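Local coordinates for segregation and condensation protein B (Chlorobium tepidum TLS, PDB 1T6S), which probably acts in chromosome segregation and condensation during cell division, as the ScpB partner of the bacterial SMC complex, at residues D51-A54 / F59-H62; Y124-L129 / G133-R138; Q7-L12 / V45-R50. One frame throughout, in Å; residues are numbered along the deposited sequence.

How the contacts relate
Contacts 1 and 3 share helix 38-55 and lie side by side, centres about 10 Å apart, whereas contact 2 sits about 45 Å from contact 1 (centre to centre) on the other side of the chain's centre, with no touch between them. Both ends have the helix-and-hairpin layout of a winged helix. Contact 3 is a buried crossing of two helices, made of leucines and one carboxylate. Contact 1, where the same helix meets the first strand of its hairpin, is only partly buried and mixes an ion pair with stacked rings. Contact 2 is buried again and mostly aliphatic, joining a short helix to the strand that follows it, with a nitrate at its polar end.

Contact 1 of 3, residues D51-A54 / F59-H62; sequences DYEA and FRIH. With NO3 (nitrate ion), chain L.
Glu-53 OE2 receives Arg-60 NH2 at 2.9 Å, a salt bridge in which the oxygen lies close to the guanidinium plane but the bond is bent, with an N-H...O angle of 141°. The nitrogen comes from the anti side of the carboxylate, and the two flat groups are turned 77° apart, so the pairing uses one oxygen rather than a flat, two-pronged fit. The other terminal nitrogen, Arg-60 NH1, bonds to Phe-59 O at 2.8 Å from above the carbonyl plane, and also meets Arg-57 O. With both ends held, the guanidinium lies with one face over the backbone of the last turn of helix 38-55, Glu-53 N standing 3.8 Å above its centre.

Beside this polar layer Tyr-52 supplies the apolar part. The edge of Phe-59 points at the face of the Tyr-52 ring in a T-shaped stack, centroids 5.5 Å apart, with Phe-59 CE1 above the ring centre. At the Tyr-52 edge, in its plane, Ile-61 CD1 lies 3.9 Å from Tyr-52 CE1; with CG1 anti to the carbonyl carbon (chi1 -68°), Ile-61 carries that methyl back to the helix. The Tyr-52 hydroxyl bonds to Glu-13 of helix 2-18, which fixes the far end of the ring.

Farther along the strand, His-62 ND1 donates to nitrate O1 and O3, and the same ion, probably from the crystallisation liquor, also binds Arg-140 of the second subunit. Helix 38-55 is thus tied to the first strand of the wing by a buried tyrosine with the ring and methyl it meets, and by an ion pair at the more exposed edge. Because Arg-60 is held by carbonyl oxygens as well as by Glu-53, its placement probably does not depend on charge pairing alone.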
loop_
_atom_site.group_PDB
_atom_site.type_symbol
_atom_site.label_atom_id
_atom_site.label_comp_id
_atom_site.label_asym_id
_atom_site.label_seq_id
_atom_site.Cartn_x
_atom_site.Cartn_y
_atom_site.Cartn_z
ATOM N N ASP A 51 -26.830 -27.465 -9.524
ATOM C CA ASP A 51 -26.409 -28.556 -8.638
ATOM C C ASP A 51 -26.047 -28.048 -7.241
ATOM O O ASP A 51 -26.267 -28.748 -6.244
ATOM C CB ASP A 51 -25.197 -29.307 -9.213
ATOM C CG ASP A 51 -25.551 -30.166 -10.423
ATOM O OD1 ASP A 51 -26.594 -30.859 -10.371
ATOM O OD2 ASP A 51 -24.776 -30.159 -11.419
ATOM N N TYR A 52 -25.473 -26.843 -7.174
ATOM C CA TYR A 52 -25.095 -26.235 -5.886
ATOM C C TYR A 52 -26.367 -25.957 -5.092
ATOM O O TYR A 52 -26.435 -26.205 -3.886
ATOM C CB TYR A 52 -24.322 -24.921 -6.111
ATOM C CG TYR A 52 -23.006 -25.106 -6.845
ATOM C CD1 TYR A 52 -22.448 -24.059 -7.597
ATOM C CD2 TYR A 52 -22.358 -26.349 -6.857
ATOM C CE1 TYR A 52 -21.288 -24.251 -8.361
ATOM C CE2 TYR A 52 -21.194 -26.550 -7.615
ATOM C CZ TYR A 52 -20.676 -25.498 -8.368
ATOM O OH TYR A 52 -19.582 -25.715 -9.169
ATOM N N GLU A 53 -27.372 -25.428 -5.779
ATOM C CA GLU A 53 -28.651 -25.144 -5.145
ATOM C C GLU A 53 -29.290 -26.450 -4.664
ATOM O O GLU A 53 -29.798 -26.526 -3.553
ATOM C CB GLU A 53 -29.582 -24.460 -6.131
ATOM C CG GLU A 53 -31.033 -24.499 -5.698
ATOM C CD GLU A 53 -31.345 -23.492 -4.626
ATOM O OE1 GLU A 53 -32.435 -23.590 -4.016
ATOM O OE2 GLU A 53 -30.506 -22.593 -4.398
ATOM N N ALA A 54 -29.234 -27.471 -5.513
ATOM C CA ALA A 54 -29.807 -28.787 -5.237
ATOM C C ALA A 54 -29.205 -29.538 -4.048
ATOM O O ALA A 54 -29.938 -30.141 -3.256
ATOM C CB ALA A 54 -29.708 -29.647 -6.483
ATOM N N PHE A 59 -22.070 -21.702 -1.795
ATOM C CA PHE A 59 -21.427 -20.833 -2.774
ATOM C C PHE A 59 -22.053 -20.967 -4.162
ATOM O O PHE A 59 -22.787 -21.923 -4.442
ATOM C CB PHE A 59 -19.925 -21.142 -2.834
ATOM C CG PHE A 59 -19.609 -22.613 -2.867
ATOM C CD1 PHE A 59 -19.831 -23.363 -4.008
ATOM C CD2 PHE A 59 -19.103 -23.252 -1.737
ATOM C CE1 PHE A 59 -19.553 -24.728 -4.028
ATOM C CE2 PHE A 59 -18.821 -24.619 -1.747
ATOM C CZ PHE A 59 -19.046 -25.354 -2.891
ATOM N N ARG A 60 -21.754 -20.001 -5.025
ATOM C CA ARG A 60 -22.278 -19.981 -6.396
ATOM C C ARG A 60 -21.275 -19.347 -7.327
ATOM O O ARG A 60 -20.470 -18.516 -6.906
ATOM C CB ARG A 60 -23.568 -19.147 -6.496
ATOM C CG ARG A 60 -24.758 -19.652 -5.695
ATOM C CD ARG A 60 -25.365 -20.922 -6.270
ATOM N NE ARG A 60 -26.576 -21.313 -5.543
ATOM C CZ ARG A 60 -26.585 -21.908 -4.354
ATOM N NH1 ARG A 60 -25.439 -22.202 -3.747
ATOM N NH2 ARG A 60 -27.744 -22.186 -3.756
ATOM N N ILE A 61 -21.334 -19.736 -8.597
ATOM C CA ILE A 61 -20.468 -19.147 -9.607
ATOM C C ILE A 61 -21.190 -17.915 -10.189
ATOM O O ILE A 61 -22.362 -17.980 -10.574
ATOM C CB ILE A 61 -20.140 -20.146 -10.757
ATOM C CG1 ILE A 61 -19.264 -21.292 -10.217
ATOM C CG2 ILE A 61 -19.420 -19.416 -11.882
ATOM C CD1 ILE A 61 -19.149 -22.491 -11.149
ATOM N N HIS A 62 -20.471 -16.798 -10.231
ATOM C CA HIS A 62 -20.971 -15.528 -10.742
ATOM C C HIS A 62 -20.164 -15.014 -11.940
ATOM O O HIS A 62 -18.923 -15.062 -11.958
ATOM C CB HIS A 62 -20.921 -14.462 -9.642
ATOM C CG HIS A 62 -21.827 -14.737 -8.483
ATOM N ND1 HIS A 62 -23.055 -14.129 -8.341
ATOM C CD2 HIS A 62 -21.680 -15.542 -7.405
ATOM C CE1 HIS A 62 -23.623 -14.544 -7.224
ATOM N NE2 HIS A 62 -22.809 -15.402 -6.638
HETATM N N NO3 L . -23.507 -12.090 -10.938
HETATM O O1 NO3 L . -23.168 -11.665 -9.825
HETATM O O2 NO3 L . -23.660 -11.289 -11.801
HETATM O O3 NO3 L . -23.655 -13.287 -11.061
#

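Contact 2 of 3, residues Y124-L129 / G133-R138; sequences YSIDRL and GLIEVR. With NO3 (nitrate ion), chain C.
Ile-135 CD1 presses on Leu-129 CB at 3.5 Å, a close carbon-carbon approach, shorter than such pairs normally keep, and forms the apolar centre between helix 125-131 and strand 135-140. Ile-135 sends CG1 between its own backbone N and carbonyl carbon (chi1 58°), and this less common rotation aims the CG1-CD1 branch at the helix. The same methyl lies 3.6 Å from Ile-126 O and reaches Ile-126 CG2 at 4.1 Å, the two side chains crossing at about a right angle. Cutting Ile-126 back to an alanine would probably open a gap beside Ile-135 CD1 and deprive Tyr-150, on strand 148-152, of a packing partner.

Toward the end of the helix, Leu-129 CD2 and Leu-134 CD1 meet at 3.9 Å, again crosswise. Leu-129 also packs on Met-96 of helix 87-106, while Leu-134 continues onto Phe-160 of the second subunit, placing this end of the contact at the dimer interface.

The backbone then closes the unit. Leu-134 N bonds to Leu-129 O at 3.1 Å, as part of a Schellman motif in which Gly-133 takes a positive phi of 68° and ends the helix. At the opposite end sits a nitrate, probably from the crystallisation liquor. Its O2 accepts from Ile-126 N at 2.8 Å. Its O3 accepts from Asp-127 N at 2.9 Å, and the ion is bonded to Lys-111 as well.

Helix, turn and strand have the layout of the third helix and first wing strand of a winged helix. The first turn offers backbone N-H groups to an anion, where the helix dipole would probably help, whereas at the last turn the backbone bond of the Schellman motif lies next to aliphatic packing.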
loop_
_atom_site.group_PDB
_atom_site.type_symbol
_atom_site.label_atom_id
_atom_site.label_comp_id
_atom_site.label_asym_id
_atom_site.label_seq_id
_atom_site.Cartn_x
_atom_site.Cartn_y
_atom_site.Cartn_z
ATOM N N TYR A 124 0.013 4.990 16.821
ATOM C CA TYR A 124 1.347 4.621 16.367
ATOM C C TYR A 124 1.434 4.465 14.855
ATOM O O TYR A 124 2.309 3.763 14.360
ATOM C CB TYR A 124 1.803 3.301 17.000
ATOM C CG TYR A 124 1.853 3.305 18.510
ATOM C CD1 TYR A 124 0.813 2.757 19.260
ATOM C CD2 TYR A 124 2.944 3.848 19.192
ATOM C CE1 TYR A 124 0.856 2.746 20.651
ATOM C CE2 TYR A 124 2.994 3.843 20.588
ATOM C CZ TYR A 124 1.947 3.288 21.307
ATOM O OH TYR A 124 1.986 3.266 22.676
ATOM N N SER A 125 0.544 5.115 14.118
ATOM C CA SER A 125 0.569 4.983 12.667
ATOM C C SER A 125 1.887 5.400 12.035
ATOM O O SER A 125 2.363 4.752 11.103
ATOM C CB SER A 125 -0.592 5.761 12.054
ATOM O OG SER A 125 -1.807 5.075 12.301
ATOM N N ILE A 126 2.479 6.483 12.521
ATOM C CA ILE A 126 3.764 6.902 11.966
ATOM C C ILE A 126 4.813 5.814 12.159
ATOM O O ILE A 126 5.560 5.506 11.231
ATOM C CB ILE A 126 4.288 8.198 12.617
ATOM C CG1 ILE A 126 3.520 9.396 12.065
ATOM C CG2 ILE A 126 5.793 8.351 12.354
ATOM C CD1 ILE A 126 2.117 9.463 12.526
ATOM N N ASP A 127 4.891 5.246 13.362
ATOM C CA ASP A 127 5.876 4.200 13.598
ATOM C C ASP A 127 5.612 3.009 12.677
ATOM O O ASP A 127 6.547 2.427 12.121
ATOM C CB ASP A 127 5.853 3.709 15.055
ATOM C CG ASP A 127 6.541 4.667 16.016
ATOM O OD1 ASP A 127 7.446 5.415 15.588
ATOM O OD2 ASP A 127 6.185 4.658 17.211
ATOM N N ARG A 128 4.342 2.652 12.509
ATOM C CA ARG A 128 3.995 1.519 11.653
ATOM C C ARG A 128 4.389 1.782 10.205
ATOM O O ARG A 128 4.960 0.916 9.542
ATOM C CB ARG A 128 2.496 1.198 11.764
ATOM C CG ARG A 128 2.071 0.783 13.161
ATOM C CD ARG A 128 0.746 0.013 13.154
ATOM N NE ARG A 128 -0.360 0.803 12.608
ATOM C CZ ARG A 128 -1.093 1.674 13.294
ATOM N NH1 ARG A 128 -0.851 1.876 14.580
ATOM N NH2 ARG A 128 -2.060 2.344 12.677
ATOM N N LEU A 129 4.136 2.998 9.734
ATOM C CA LEU A 129 4.454 3.352 8.356
ATOM C C LEU A 129 5.968 3.427 8.140
ATOM O O LEU A 129 6.465 3.077 7.066
ATOM C CB LEU A 129 3.761 4.674 7.982
ATOM C CG LEU A 129 2.215 4.593 7.905
ATOM C CD1 LEU A 129 1.618 5.965 7.675
ATOM C CD2 LEU A 129 1.823 3.646 6.762
ATOM N N GLY A 133 8.593 1.112 5.663
ATOM C CA GLY A 133 9.284 1.844 4.618
ATOM C C GLY A 133 8.411 2.688 3.699
ATOM O O GLY A 133 8.867 3.124 2.642
ATOM N N LEU A 134 7.166 2.942 4.097
ATOM C CA LEU A 134 6.248 3.746 3.273
ATOM C C LEU A 134 6.437 5.256 3.429
ATOM O O LEU A 134 6.040 6.028 2.559
ATOM C CB LEU A 134 4.801 3.374 3.600
ATOM C CG LEU A 134 4.527 1.891 3.342
ATOM C CD1 LEU A 134 3.137 1.522 3.803
ATOM C CD2 LEU A 134 4.704 1.616 1.837
ATOM N N ILE A 135 6.989 5.677 4.558
ATOM C CA ILE A 135 7.263 7.094 4.779
ATOM C C ILE A 135 8.689 7.180 5.321
ATOM O O ILE A 135 9.271 6.168 5.714
ATOM C CB ILE A 135 6.286 7.747 5.817
ATOM C CG1 ILE A 135 6.378 7.012 7.166
ATOM C CG2 ILE A 135 4.842 7.733 5.261
ATOM C CD1 ILE A 135 5.547 7.663 8.295
ATOM N N GLU A 136 9.222 8.391 5.359
ATOM C CA GLU A 136 10.562 8.632 5.841
ATOM C C GLU A 136 10.649 10.079 6.316
ATOM O O GLU A 136 9.763 10.897 6.047
ATOM C CB GLU A 136 11.559 8.428 4.699
ATOM C CG GLU A 136 11.312 9.390 3.537
ATOM C CD GLU A 136 12.259 9.168 2.385
ATOM O OE1 GLU A 136 12.075 9.831 1.336
ATOM O OE2 GLU A 136 13.181 8.335 2.532
ATOM N N VAL A 137 11.736 10.405 7.007
ATOM C CA VAL A 137 11.937 11.771 7.488
ATOM C C VAL A 137 12.417 12.656 6.335
ATOM O O VAL A 137 13.281 12.251 5.565
ATOM C CB VAL A 137 12.994 11.808 8.622
ATOM C CG1 VAL A 137 13.354 13.261 8.967
ATOM C CG2 VAL A 137 12.468 11.089 9.844
ATOM N N ARG A 138 11.863 13.861 6.226
ATOM C CA ARG A 138 12.251 14.813 5.185
ATOM C C ARG A 138 13.034 15.968 5.793
ATOM O O ARG A 138 13.613 16.779 5.072
ATOM C CB ARG A 138 11.020 15.405 4.501
ATOM C CG ARG A 138 10.377 14.539 3.458
ATOM C CD ARG A 138 10.754 15.001 2.047
ATOM N NE ARG A 138 9.743 14.544 1.081
ATOM C CZ ARG A 138 9.565 13.274 0.733
ATOM N NH1 ARG A 138 10.335 12.324 1.256
ATOM N NH2 ARG A 138 8.601 12.958 -0.116
HETATM N N NO3 C . 3.110 7.590 15.755
HETATM O O1 NO3 C . 3.373 8.486 16.593
HETATM O O2 NO3 C . 2.172 7.778 15.040
HETATM O O3 NO3 C . 3.819 6.620 15.737
#

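Contact 3 of 3, residues Q7-L12 / V45-R50; sequences QLLRSL and VDELNR
Leu-9 reaches across to Glu-47 and Leu-48 where helix 2-18 crosses helix 38-55, two helices of the N-terminal winged-helix domain. The local axes pass 10.3 Å apart at a signed angle of -82°, almost perpendicular, so the touching surfaces reduce to a few side chains. Along the second segment, Val-45 points away from this crossing and packs on Ile-61 of the wing strand. Glu-47 points its CB toward helix 2-18; with CG anti to the backbone N (chi1 177°) and the chain extended beyond it, the Glu-47 side chain runs across that of Leu-9 at about a right angle, and Leu-9 CD2 sits over the flat face of the carboxylate, 3.3 Å from Glu-47 CD. The charge is not left to this methyl: Glu-47 OE1 forms a salt bridge with Arg-5, one turn before Leu-9 on helix 2-18. Leu-48 supplies the apolar counterpart; it and Leu-9 run antiparallel past one another, Leu-48 CD2 coming 3.8 Å from Leu-9 CG. Its other methyl, CD1, reaches more loosely to Leu-12 CB, at 4.5 Å. Asn-49 turns to the strand instead of helix 2-18, where Asn-49 OD1 accepts a probable hydrogen bond from Ile-61 N.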
loop_
_atom_site.group_PDB
_atom_site.type_symbol
_atom_site.label_atom_id
_atom_site.label_comp_id
_atom_site.label_asym_id
_atom_site.label_seq_id
_atom_site.Cartn_x
_atom_site.Cartn_y
_atom_site.Cartn_z
ATOM N N GLN A 7 -17.885 -34.685 -17.556
ATOM C CA GLN A 7 -16.472 -34.527 -17.273
ATOM C C GLN A 7 -16.047 -33.091 -17.610
ATOM O O GLN A 7 -15.265 -32.480 -16.891
ATOM C CB GLN A 7 -15.658 -35.537 -18.079
ATOM C CG GLN A 7 -14.160 -35.441 -17.887
ATOM C CD GLN A 7 -13.701 -35.784 -16.473
ATOM O OE1 GLN A 7 -12.526 -35.617 -16.143
ATOM N NE2 GLN A 7 -14.621 -36.269 -15.634
ATOM N N LEU A 8 -16.580 -32.559 -18.704
ATOM C CA LEU A 8 -16.281 -31.200 -19.116
ATOM C C LEU A 8 -16.819 -30.242 -18.052
ATOM O O LEU A 8 -16.207 -29.213 -17.744
ATOM C CB LEU A 8 -16.965 -30.882 -20.443
ATOM C CG LEU A 8 -16.174 -30.228 -21.573
ATOM C CD1 LEU A 8 -17.200 -29.629 -22.514
ATOM C CD2 LEU A 8 -15.206 -29.142 -21.077
ATOM N N LEU A 9 -17.971 -30.588 -17.490
ATOM C CA LEU A 9 -18.583 -29.750 -16.475
ATOM C C LEU A 9 -17.692 -29.766 -15.230
ATOM O O LEU A 9 -17.429 -28.715 -14.632
ATOM C CB LEU A 9 -20.001 -30.245 -16.159
ATOM C CG LEU A 9 -21.123 -29.192 -16.116
ATOM C CD1 LEU A 9 -21.174 -28.400 -17.417
ATOM C CD2 LEU A 9 -22.457 -29.890 -15.885
ATOM N N ARG A 10 -17.210 -30.952 -14.864
ATOM C CA ARG A 10 -16.319 -31.105 -13.713
ATOM C C ARG A 10 -15.013 -30.325 -13.903
ATOM O O ARG A 10 -14.480 -29.727 -12.955
ATOM C CB ARG A 10 -16.035 -32.595 -13.458
ATOM C CG ARG A 10 -17.147 -33.287 -12.646
ATOM C CD ARG A 10 -17.106 -34.816 -12.760
ATOM N NE ARG A 10 -15.812 -35.375 -12.369
ATOM C CZ ARG A 10 -15.383 -35.510 -11.117
ATOM N NH1 ARG A 10 -16.142 -35.135 -10.093
ATOM N NH2 ARG A 10 -14.182 -36.020 -10.891
ATOM N N SER A 11 -14.502 -30.327 -15.127
ATOM C CA SER A 11 -13.279 -29.580 -15.427
ATOM C C SER A 11 -13.514 -28.073 -15.252
ATOM O O SER A 11 -12.661 -27.362 -14.724
ATOM C CB SER A 11 -12.819 -29.866 -16.847
ATOM O OG SER A 11 -12.631 -31.261 -17.014
ATOM N N LEU A 12 -14.659 -27.582 -15.718
ATOM C CA LEU A 12 -14.953 -26.164 -15.562
ATOM C C LEU A 12 -14.990 -25.822 -14.082
ATOM O O LEU A 12 -14.419 -24.814 -13.650
ATOM C CB LEU A 12 -16.295 -25.807 -16.192
ATOM C CG LEU A 12 -16.367 -25.818 -17.725
ATOM C CD1 LEU A 12 -17.823 -25.619 -18.154
ATOM C CD2 LEU A 12 -15.486 -24.732 -18.322
ATOM N N VAL A 45 -22.298 -23.271 -16.791
ATOM C CA VAL A 45 -22.183 -22.647 -15.487
ATOM C C VAL A 45 -23.533 -22.696 -14.774
ATOM O O VAL A 45 -23.580 -22.952 -13.576
ATOM C CB VAL A 45 -21.700 -21.191 -15.626
ATOM C CG1 VAL A 45 -21.852 -20.448 -14.311
ATOM C CG2 VAL A 45 -20.248 -21.186 -16.072
ATOM N N ASP A 46 -24.624 -22.455 -15.509
ATOM C CA ASP A 46 -25.969 -22.508 -14.919
ATOM C C ASP A 46 -26.247 -23.890 -14.332
ATOM O O ASP A 46 -26.804 -23.995 -13.239
ATOM C CB ASP A 46 -27.061 -22.189 -15.957
ATOM C CG ASP A 46 -27.035 -20.740 -16.428
ATOM O OD1 ASP A 46 -26.503 -19.865 -15.717
ATOM O OD2 ASP A 46 -27.573 -20.467 -17.524
ATOM N N GLU A 47 -25.869 -24.944 -15.056
ATOM C CA GLU A 47 -26.087 -26.310 -14.574
ATOM C C GLU A 47 -25.357 -26.553 -13.253
ATOM O O GLU A 47 -25.930 -27.117 -12.317
ATOM C CB GLU A 47 -25.642 -27.345 -15.622
ATOM C CG GLU A 47 -25.783 -28.796 -15.140
ATOM C CD GLU A 47 -25.728 -29.836 -16.263
ATOM O OE1 GLU A 47 -25.654 -29.445 -17.456
ATOM O OE2 GLU A 47 -25.771 -31.060 -15.943
ATOM N N LEU A 48 -24.099 -26.119 -13.175
ATOM C CA LEU A 48 -23.328 -26.283 -11.950
ATOM C C LEU A 48 -24.058 -25.546 -10.819
ATOM O O LEU A 48 -24.279 -26.112 -9.745
ATOM C CB LEU A 48 -21.903 -25.721 -12.118
ATOM C CG LEU A 48 -20.935 -26.470 -13.061
ATOM C CD1 LEU A 48 -19.611 -25.716 -13.185
ATOM C CD2 LEU A 48 -20.699 -27.878 -12.528
ATOM N N ASN A 49 -24.421 -24.288 -11.053
ATOM C CA ASN A 49 -25.132 -23.513 -10.033
ATOM C C ASN A 49 -26.437 -24.215 -9.637
ATOM O O ASN A 49 -26.866 -24.131 -8.484
ATOM C CB ASN A 49 -25.418 -22.082 -10.518
ATOM C CG ASN A 49 -24.223 -21.136 -10.316
ATOM O OD1 ASN A 49 -23.457 -21.277 -9.349
ATOM N ND2 ASN A 49 -24.079 -20.161 -11.213
ATOM N N ARG A 50 -27.066 -24.910 -10.582
ATOM C CA ARG A 50 -28.288 -25.637 -10.251
ATOM C C ARG A 50 -27.953 -26.787 -9.293
ATOM O O ARG A 50 -28.697 -27.042 -8.337
ATOM C CB ARG A 50 -28.988 -26.144 -11.517
ATOM C CG ARG A 50 -30.137 -25.240 -11.963
ATOM C CD ARG A 50 -30.986 -25.871 -13.079
ATOM N NE ARG A 50 -30.317 -25.851 -14.379
ATOM C CZ ARG A 50 -30.184 -24.764 -15.133
ATOM N NH1 ARG A 50 -30.674 -23.601 -14.726
ATOM N NH2 ARG A 50 -29.559 -24.842 -16.295
#